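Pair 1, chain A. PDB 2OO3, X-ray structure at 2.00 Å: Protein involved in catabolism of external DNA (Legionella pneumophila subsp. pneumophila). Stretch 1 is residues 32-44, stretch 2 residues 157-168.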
# COMPACT_ATOMS: atom_id res chain seq x y z
N HIS A 32 12.02 -8.99 9.98
CA HIS A 32 13.11 -9.95 10.21
C HIS A 32 14.15 -9.43 11.18
O HIS A 32 14.78 -10.21 11.89
CB HIS A 32 13.84 -10.33 8.94
CG HIS A 32 13.14 -11.39 8.17
ND1 HIS A 32 13.23 -12.72 8.51
CD2 HIS A 32 12.31 -11.32 7.10
CE1 HIS A 32 12.50 -13.44 7.66
NE2 HIS A 32 11.94 -12.61 6.80
N LYS A 33 14.32 -8.11 11.20
CA LYS A 33 15.26 -7.48 12.11
C LYS A 33 14.59 -7.23 13.44
O LYS A 33 13.54 -6.57 13.50
CB LYS A 33 15.76 -6.15 11.56
CG LYS A 33 16.95 -5.61 12.36
CD LYS A 33 17.69 -4.53 11.60
CE LYS A 33 19.10 -4.39 12.11
NZ LYS A 33 19.10 -3.57 13.33
N ASP A 34 15.25 -7.71 14.50
CA ASP A 34 14.79 -7.55 15.87
C ASP A 34 15.27 -6.21 16.44
O ASP A 34 16.00 -6.15 17.46
CB ASP A 34 15.27 -8.72 16.75
CG ASP A 34 14.56 -8.77 18.08
OD1 ASP A 34 13.41 -8.28 18.16
OD2 ASP A 34 15.15 -9.27 19.06
N LYS A 35 14.88 -5.15 15.78
CA LYS A 35 15.05 -3.79 16.27
C LYS A 35 13.73 -3.11 15.90
O LYS A 35 13.16 -3.45 14.85
CB LYS A 35 16.21 -3.07 15.57
CG LYS A 35 17.62 -3.53 15.99
CD LYS A 35 18.00 -3.12 17.39
CE LYS A 35 19.37 -3.73 17.79
NZ LYS A 35 20.62 -2.98 17.35
N PRO A 36 13.25 -2.16 16.73
CA PRO A 36 11.98 -1.50 16.49
C PRO A 36 11.95 -0.81 15.16
O PRO A 36 12.98 -0.33 14.66
CB PRO A 36 11.88 -0.45 17.62
CG PRO A 36 13.19 -0.45 18.27
CD PRO A 36 13.88 -1.71 17.99
N LEU A 37 10.76 -0.80 14.59
CA LEU A 37 10.47 -0.18 13.32
C LEU A 37 9.44 0.91 13.58
O LEU A 37 8.46 0.72 14.34
CB LEU A 37 9.91 -1.25 12.34
CG LEU A 37 9.41 -0.84 10.94
CD1 LEU A 37 10.57 -0.39 10.03
CD2 LEU A 37 8.64 -1.98 10.26
N PHE A 38 9.67 2.08 12.99
CA PHE A 38 8.63 3.10 12.90
C PHE A 38 7.78 2.84 11.64
O PHE A 38 8.32 2.73 10.52
CB PHE A 38 9.30 4.48 12.77
CG PHE A 38 8.34 5.63 12.72
CD1 PHE A 38 7.36 5.77 13.69
CD2 PHE A 38 8.45 6.59 11.73
CE1 PHE A 38 6.48 6.83 13.68
CE2 PHE A 38 7.54 7.69 11.70
CZ PHE A 38 6.56 7.79 12.67
N TYR A 39 6.47 2.74 11.80
CA TYR A 39 5.59 2.53 10.67
C TYR A 39 4.70 3.77 10.57
O TYR A 39 3.95 4.08 11.49
CB TYR A 39 4.74 1.26 10.85
CG TYR A 39 3.69 1.09 9.78
CD1 TYR A 39 4.04 0.57 8.52
CD2 TYR A 39 2.36 1.45 10.01
CE1 TYR A 39 3.09 0.42 7.52
CE2 TYR A 39 1.38 1.28 9.00
CZ TYR A 39 1.76 0.78 7.77
OH TYR A 39 0.85 0.60 6.75
N LEU A 40 4.82 4.49 9.46
CA LEU A 40 4.05 5.73 9.24
C LEU A 40 3.11 5.62 8.03
O LEU A 40 3.57 5.33 6.90
CB LEU A 40 5.03 6.92 9.05
CG LEU A 40 4.44 8.25 8.58
CD1 LEU A 40 3.47 8.79 9.64
CD2 LEU A 40 5.57 9.21 8.38
N GLU A 41 1.81 5.84 8.26
CA GLU A 41 0.86 5.99 7.17
C GLU A 41 0.40 7.41 7.05
O GLU A 41 -0.07 8.00 8.02
CB GLU A 41 -0.36 5.09 7.32
CG GLU A 41 -0.13 3.64 6.98
CD GLU A 41 -1.41 2.82 7.14
OE1 GLU A 41 -1.35 1.60 7.40
OE2 GLU A 41 -2.48 3.44 7.02
N THR A 42 0.49 7.96 5.84
CA THR A 42 0.09 9.35 5.58
C THR A 42 -1.44 9.47 5.35
O THR A 42 -2.03 10.51 5.61
CB THR A 42 0.85 9.90 4.32
OG1 THR A 42 0.76 8.93 3.27
CG2 THR A 42 2.36 10.12 4.59
N HIS A 43 -2.08 8.42 4.85
CA HIS A 43 -3.51 8.48 4.51
C HIS A 43 -4.14 7.16 5.01
O HIS A 43 -4.36 6.22 4.20
CB HIS A 43 -3.74 8.55 2.99
CG HIS A 43 -3.14 9.74 2.29
ND1 HIS A 43 -1.80 9.84 1.99
CD2 HIS A 43 -3.72 10.85 1.77
CE1 HIS A 43 -1.57 10.97 1.34
NE2 HIS A 43 -2.72 11.61 1.21
N SER A 44 -4.43 7.06 6.31
CA SER A 44 -4.87 5.79 6.88
C SER A 44 -6.33 5.36 6.61
O SER A 44 -6.65 4.17 6.74
CB SER A 44 -4.61 5.77 8.39
OG SER A 44 -3.26 6.05 8.62
N PRO A 157 13.30 8.24 15.93
CA PRO A 157 14.27 7.74 16.93
C PRO A 157 14.64 6.28 16.72
O PRO A 157 15.77 5.92 16.99
CB PRO A 157 13.54 7.93 18.28
CG PRO A 157 12.07 8.15 17.92
CD PRO A 157 12.09 8.80 16.56
N GLU A 158 13.71 5.46 16.21
CA GLU A 158 13.99 4.05 15.88
C GLU A 158 15.08 3.89 14.81
O GLU A 158 15.74 2.83 14.71
CB GLU A 158 12.70 3.37 15.37
CG GLU A 158 11.62 3.15 16.42
CD GLU A 158 10.64 4.33 16.56
OE1 GLU A 158 10.85 5.41 15.99
OE2 GLU A 158 9.64 4.18 17.27
N LYS A 159 15.25 4.93 14.00
CA LYS A 159 16.21 4.94 12.89
C LYS A 159 15.93 3.93 11.79
O LYS A 159 16.78 3.71 10.93
CB LYS A 159 17.65 4.75 13.40
CG LYS A 159 18.38 6.06 13.60
CD LYS A 159 18.12 6.62 14.94
CE LYS A 159 19.30 7.50 15.37
NZ LYS A 159 19.80 7.00 16.70
N ARG A 160 14.75 3.31 11.84
CA ARG A 160 14.32 2.29 10.89
C ARG A 160 12.88 2.66 10.65
O ARG A 160 12.11 2.80 11.61
CB ARG A 160 14.29 0.92 11.56
CG ARG A 160 15.60 0.28 11.87
CD ARG A 160 15.36 -1.21 12.16
NE ARG A 160 15.00 -1.95 10.95
CZ ARG A 160 14.12 -2.95 10.88
NH1 ARG A 160 13.44 -3.36 11.96
NH2 ARG A 160 13.92 -3.56 9.71
N GLY A 161 12.47 2.77 9.38
CA GLY A 161 11.10 3.19 9.08
C GLY A 161 10.54 2.61 7.80
O GLY A 161 11.27 2.46 6.80
N LEU A 162 9.25 2.26 7.85
CA LEU A 162 8.44 2.01 6.65
C LEU A 162 7.39 3.13 6.53
O LEU A 162 6.57 3.37 7.44
CB LEU A 162 7.80 0.63 6.73
CG LEU A 162 6.73 0.34 5.66
CD1 LEU A 162 7.29 0.57 4.25
CD2 LEU A 162 6.18 -1.07 5.87
N ILE A 163 7.44 3.87 5.42
CA ILE A 163 6.54 4.99 5.21
C ILE A 163 5.63 4.57 4.05
O ILE A 163 6.09 4.37 2.94
CB ILE A 163 7.31 6.30 4.92
CG1 ILE A 163 8.27 6.67 6.09
CG2 ILE A 163 6.35 7.45 4.77
CD1 ILE A 163 9.75 6.22 5.87
N PHE A 164 4.36 4.38 4.35
CA PHE A 164 3.39 3.83 3.40
C PHE A 164 2.42 4.93 3.06
O PHE A 164 1.67 5.39 3.91
CB PHE A 164 2.64 2.62 4.00
CG PHE A 164 1.78 1.87 3.02
CD1 PHE A 164 2.35 1.04 2.03
CD2 PHE A 164 0.40 1.97 3.10
CE1 PHE A 164 1.52 0.34 1.11
CE2 PHE A 164 -0.43 1.29 2.18
CZ PHE A 164 0.13 0.47 1.20
N ILE A 165 2.48 5.36 1.80
CA ILE A 165 1.76 6.54 1.32
C ILE A 165 0.69 6.17 0.31
O ILE A 165 1.00 5.73 -0.81
CB ILE A 165 2.77 7.53 0.69
CG1 ILE A 165 3.85 7.87 1.74
CG2 ILE A 165 2.06 8.79 0.24
CD1 ILE A 165 5.11 8.49 1.20
N ASP A 166 -0.58 6.35 0.70
CA ASP A 166 -1.70 5.94 -0.15
C ASP A 166 -2.65 7.10 -0.46
O ASP A 166 -3.77 7.12 0.02
CB ASP A 166 -2.42 4.76 0.51
CG ASP A 166 -3.50 4.14 -0.36
OD1 ASP A 166 -3.49 4.34 -1.62
OD2 ASP A 166 -4.37 3.45 0.24
N PRO A 167 -2.21 8.06 -1.30
CA PRO A 167 -3.07 9.24 -1.57
C PRO A 167 -4.28 8.88 -2.41
O PRO A 167 -4.25 7.88 -3.12
CB PRO A 167 -2.15 10.19 -2.37
CG PRO A 167 -0.74 9.59 -2.25
CD PRO A 167 -0.95 8.12 -2.05
N SER A 168 -5.34 9.70 -2.31
CA SER A 168 -6.51 9.56 -3.20
C SER A 168 -6.31 10.16 -4.61
O SER A 168 -6.96 9.71 -5.55
CB SER A 168 -7.75 10.18 -2.56
OG SER A 168 -7.69 11.61 -2.60
O HOH W 1 15.46 0.44 15.67
O HOH W 2 -0.92 5.92 3.57

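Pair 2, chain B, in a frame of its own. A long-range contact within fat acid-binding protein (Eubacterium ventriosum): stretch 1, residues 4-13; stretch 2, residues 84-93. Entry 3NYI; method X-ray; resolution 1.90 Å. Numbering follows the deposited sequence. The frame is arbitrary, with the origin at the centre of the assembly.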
# COMPACT_ATOMS: atom_id res chain seq x y z
N MSE B 4 0.22 -7.31 24.51
CA MSE B 4 -0.08 -7.81 23.17
C MSE B 4 -1.06 -6.90 22.45
O MSE B 4 -2.18 -6.68 22.92
CB MSE B 4 -0.63 -9.24 23.22
CG MSE B 4 -0.87 -9.86 21.84
SE MSE B 4 -1.68 -11.64 21.92
CE MSE B 4 -1.81 -11.99 20.01
N TYR B 5 -0.65 -6.39 21.30
CA TYR B 5 -1.50 -5.51 20.51
C TYR B 5 -2.15 -6.28 19.38
O TYR B 5 -1.58 -7.23 18.83
CB TYR B 5 -0.70 -4.33 19.95
CG TYR B 5 -0.46 -3.26 20.98
CD1 TYR B 5 0.60 -3.36 21.88
CD2 TYR B 5 -1.30 -2.16 21.08
CE1 TYR B 5 0.82 -2.39 22.84
CE2 TYR B 5 -1.09 -1.18 22.03
CZ TYR B 5 -0.03 -1.30 22.90
OH TYR B 5 0.17 -0.32 23.85
N LYS B 6 -3.36 -5.87 19.04
CA LYS B 6 -4.00 -6.38 17.85
C LYS B 6 -3.81 -5.36 16.73
O LYS B 6 -4.41 -4.27 16.75
CB LYS B 6 -5.47 -6.65 18.11
CG LYS B 6 -5.71 -7.88 18.96
CD LYS B 6 -5.35 -9.16 18.23
CE LYS B 6 -5.67 -10.38 19.10
NZ LYS B 6 -5.65 -11.65 18.33
N ILE B 7 -2.94 -5.69 15.78
CA ILE B 7 -2.67 -4.83 14.63
C ILE B 7 -3.74 -5.02 13.55
O ILE B 7 -4.07 -6.14 13.18
CB ILE B 7 -1.26 -5.11 14.07
CG1 ILE B 7 -0.22 -4.80 15.15
CG2 ILE B 7 -1.01 -4.29 12.80
CD1 ILE B 7 1.20 -5.20 14.80
N VAL B 8 -4.31 -3.91 13.09
CA VAL B 8 -5.33 -3.93 12.05
C VAL B 8 -4.90 -3.02 10.89
O VAL B 8 -4.21 -2.01 11.10
CB VAL B 8 -6.70 -3.45 12.61
CG1 VAL B 8 -7.82 -3.55 11.54
CG2 VAL B 8 -7.07 -4.24 13.88
N SER B 9 -5.25 -3.39 9.67
CA SER B 9 -5.03 -2.52 8.51
C SER B 9 -6.19 -2.66 7.56
O SER B 9 -6.90 -3.68 7.60
CB SER B 9 -3.73 -2.90 7.79
OG SER B 9 -3.51 -2.07 6.64
N ASP B 10 -6.42 -1.64 6.72
CA ASP B 10 -7.36 -1.79 5.62
C ASP B 10 -6.67 -2.59 4.53
O ASP B 10 -5.44 -2.77 4.56
CB ASP B 10 -7.91 -0.43 5.13
CG ASP B 10 -6.84 0.47 4.51
OD1 ASP B 10 -5.83 -0.06 4.02
OD2 ASP B 10 -7.04 1.71 4.49
N SER B 11 -7.44 -3.10 3.59
CA SER B 11 -6.90 -4.06 2.63
C SER B 11 -5.96 -3.45 1.59
O SER B 11 -5.43 -4.17 0.74
CB SER B 11 -8.03 -4.83 1.92
OG SER B 11 -8.91 -3.94 1.27
N ALA B 12 -5.72 -2.15 1.66
CA ALA B 12 -4.82 -1.51 0.70
C ALA B 12 -3.37 -1.93 0.91
O ALA B 12 -2.54 -1.73 0.02
CB ALA B 12 -4.93 0.03 0.75
N CYS B 13 -3.06 -2.50 2.07
CA CYS B 13 -1.65 -2.85 2.40
C CYS B 13 -1.13 -4.05 1.59
O CYS B 13 0.07 -4.23 1.42
CB CYS B 13 -1.50 -3.12 3.91
SG CYS B 13 -2.28 -4.69 4.47
N GLY B 84 -10.24 -6.93 25.90
CA GLY B 84 -9.21 -6.22 26.64
C GLY B 84 -7.95 -5.91 25.83
O GLY B 84 -6.98 -5.37 26.37
N PHE B 85 -7.97 -6.25 24.55
CA PHE B 85 -6.83 -5.99 23.67
C PHE B 85 -6.76 -4.52 23.26
O PHE B 85 -7.77 -3.95 22.82
CB PHE B 85 -6.92 -6.82 22.39
CG PHE B 85 -6.52 -8.26 22.55
CD1 PHE B 85 -5.19 -8.60 22.72
CD2 PHE B 85 -7.46 -9.27 22.47
CE1 PHE B 85 -4.80 -9.93 22.84
CE2 PHE B 85 -7.09 -10.59 22.58
CZ PHE B 85 -5.75 -10.93 22.77
N PRO B 86 -5.57 -3.91 23.37
CA PRO B 86 -5.34 -2.60 22.77
C PRO B 86 -5.27 -2.78 21.25
O PRO B 86 -4.82 -3.83 20.79
CB PRO B 86 -3.96 -2.19 23.30
CG PRO B 86 -3.61 -3.18 24.35
CD PRO B 86 -4.36 -4.43 24.04
N VAL B 87 -5.72 -1.80 20.49
CA VAL B 87 -5.79 -1.93 19.04
C VAL B 87 -4.95 -0.87 18.34
O VAL B 87 -4.99 0.30 18.71
CB VAL B 87 -7.26 -1.82 18.54
CG1 VAL B 87 -7.30 -1.74 17.02
CG2 VAL B 87 -8.09 -2.97 19.05
N VAL B 88 -4.19 -1.27 17.33
CA VAL B 88 -3.53 -0.30 16.47
C VAL B 88 -3.93 -0.53 15.02
O VAL B 88 -3.75 -1.62 14.49
CB VAL B 88 -1.98 -0.41 16.56
CG1 VAL B 88 -1.36 0.72 15.78
CG2 VAL B 88 -1.54 -0.37 18.01
N CYS B 89 -4.46 0.51 14.39
CA CYS B 89 -5.05 0.36 13.07
C CYS B 89 -4.41 1.28 12.02
O CYS B 89 -4.41 2.49 12.19
CB CYS B 89 -6.56 0.65 13.16
SG CYS B 89 -7.43 0.55 11.60
N PHE B 90 -3.87 0.69 10.95
CA PHE B 90 -3.24 1.45 9.85
C PHE B 90 -4.17 1.56 8.65
O PHE B 90 -4.85 0.61 8.28
CB PHE B 90 -1.96 0.77 9.38
CG PHE B 90 -0.89 0.71 10.41
CD1 PHE B 90 0.13 1.65 10.42
CD2 PHE B 90 -0.88 -0.30 11.36
CE1 PHE B 90 1.14 1.60 11.37
CE2 PHE B 90 0.12 -0.37 12.31
CZ PHE B 90 1.13 0.58 12.32
N THR B 91 -4.19 2.73 8.02
CA THR B 91 -5.01 2.90 6.83
C THR B 91 -4.17 3.46 5.71
O THR B 91 -3.08 3.99 5.93
CB THR B 91 -6.18 3.89 7.06
OG1 THR B 91 -5.67 5.21 7.20
CG2 THR B 91 -6.96 3.53 8.30
N ILE B 92 -4.70 3.33 4.50
CA ILE B 92 -4.11 3.95 3.33
C ILE B 92 -4.04 5.47 3.57
O ILE B 92 -4.82 6.02 4.36
CB ILE B 92 -4.96 3.62 2.08
CG1 ILE B 92 -4.23 3.98 0.78
CG2 ILE B 92 -6.34 4.33 2.17
CD1 ILE B 92 -4.99 3.53 -0.51
N THR B 93 -3.11 6.15 2.90
CA THR B 93 -2.99 7.61 3.00
C THR B 93 -4.33 8.35 2.86
O THR B 93 -5.14 8.04 1.99
CB THR B 93 -2.01 8.20 1.96
OG1 THR B 93 -2.06 9.63 2.01
CG2 THR B 93 -2.36 7.74 0.56

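What backbone arrangement do the two contacts share? Each sets two parallel strands side by side, 38-41 against 161-165 in pair 1 and 6-10 against the strand that begins at Val B87 in pair 2, and 14 central residues superpose with an RMSD of 0.6 Å. The hydrogen-bond ladder matches rung for rung. Phe A38 N donates to Arg A160 O (2.9 Å) where Lys B6 N donates to Pro B86 O (3.1 Å); Leu A162 N to Phe A38 O (2.9 Å) corresponds to Val B88 N to Lys B6 O (3.1 Å). The alternation continues through Leu A40 and Val B8, each of which bonds to the partner strand through both its N and its O, to Phe A164 and Phe B90.

How do the side chains fill the matching sheet faces? On one face, Tyr A39 and Leu A162 take the places of Ile B7 and Val B88. In pair 1 the tyrosine ring meets leucine at its edge, Tyr A39 CD1 lying 3.8 Å from Leu A162 CD2. Both pairs carry a phenylalanine of the second strand on this face, Phe A164 and Phe B90; in pair 1 Tyr A39 adds a second ring, while in pair 2 Phe B90 CE2 approaches Ile B7 CG2 at 4.1 Å. On the other face, Leu A40 CD2 and Ile A163 CG2 pack at 4.1 Å, and the smaller matched pair does the same through Val B8 CG1 and Cys B89 SG, also at 4.1 Å.

What covers the entrance to the strands? At the position shared by Arg A160 and Pro B86 the chemistry differs. The guanidinium of Arg A160 lies between Leu A37 CD1 over one face and Lys A33 CB over the opposite face, while its NH1 donates to Lys A35 O (2.9 Å). Pro B86 offers no such donor; it packs against Tyr B5, the match of Leu A37, with CB 3.3 Å from Tyr B5 CE2 and CG over the ring face. Nearby, the aliphatic part of Lys B6 covers the Phe B85 ring, CE standing 3.7 Å from the ring centroid.

How does each ladder finish? Thr A42 and Asp B10 superpose, and both backbone nitrogens reach back across: Thr A42 N to Phe A164 O is weak at 3.4 Å, whereas Asp B10 N to Phe B90 O is 3.2 Å. The aspartate then adds a side-chain rung, accepting from Ile B92 N at OD2 (2.8 Å). In pair 1 the matching nitrogen, Asp A166 N, donates to a water 2.9 Å from it; that water also accepts from His A43 N and donates to Phe A164 O, so a water joins the two stretches where a carboxylate does in pair 2.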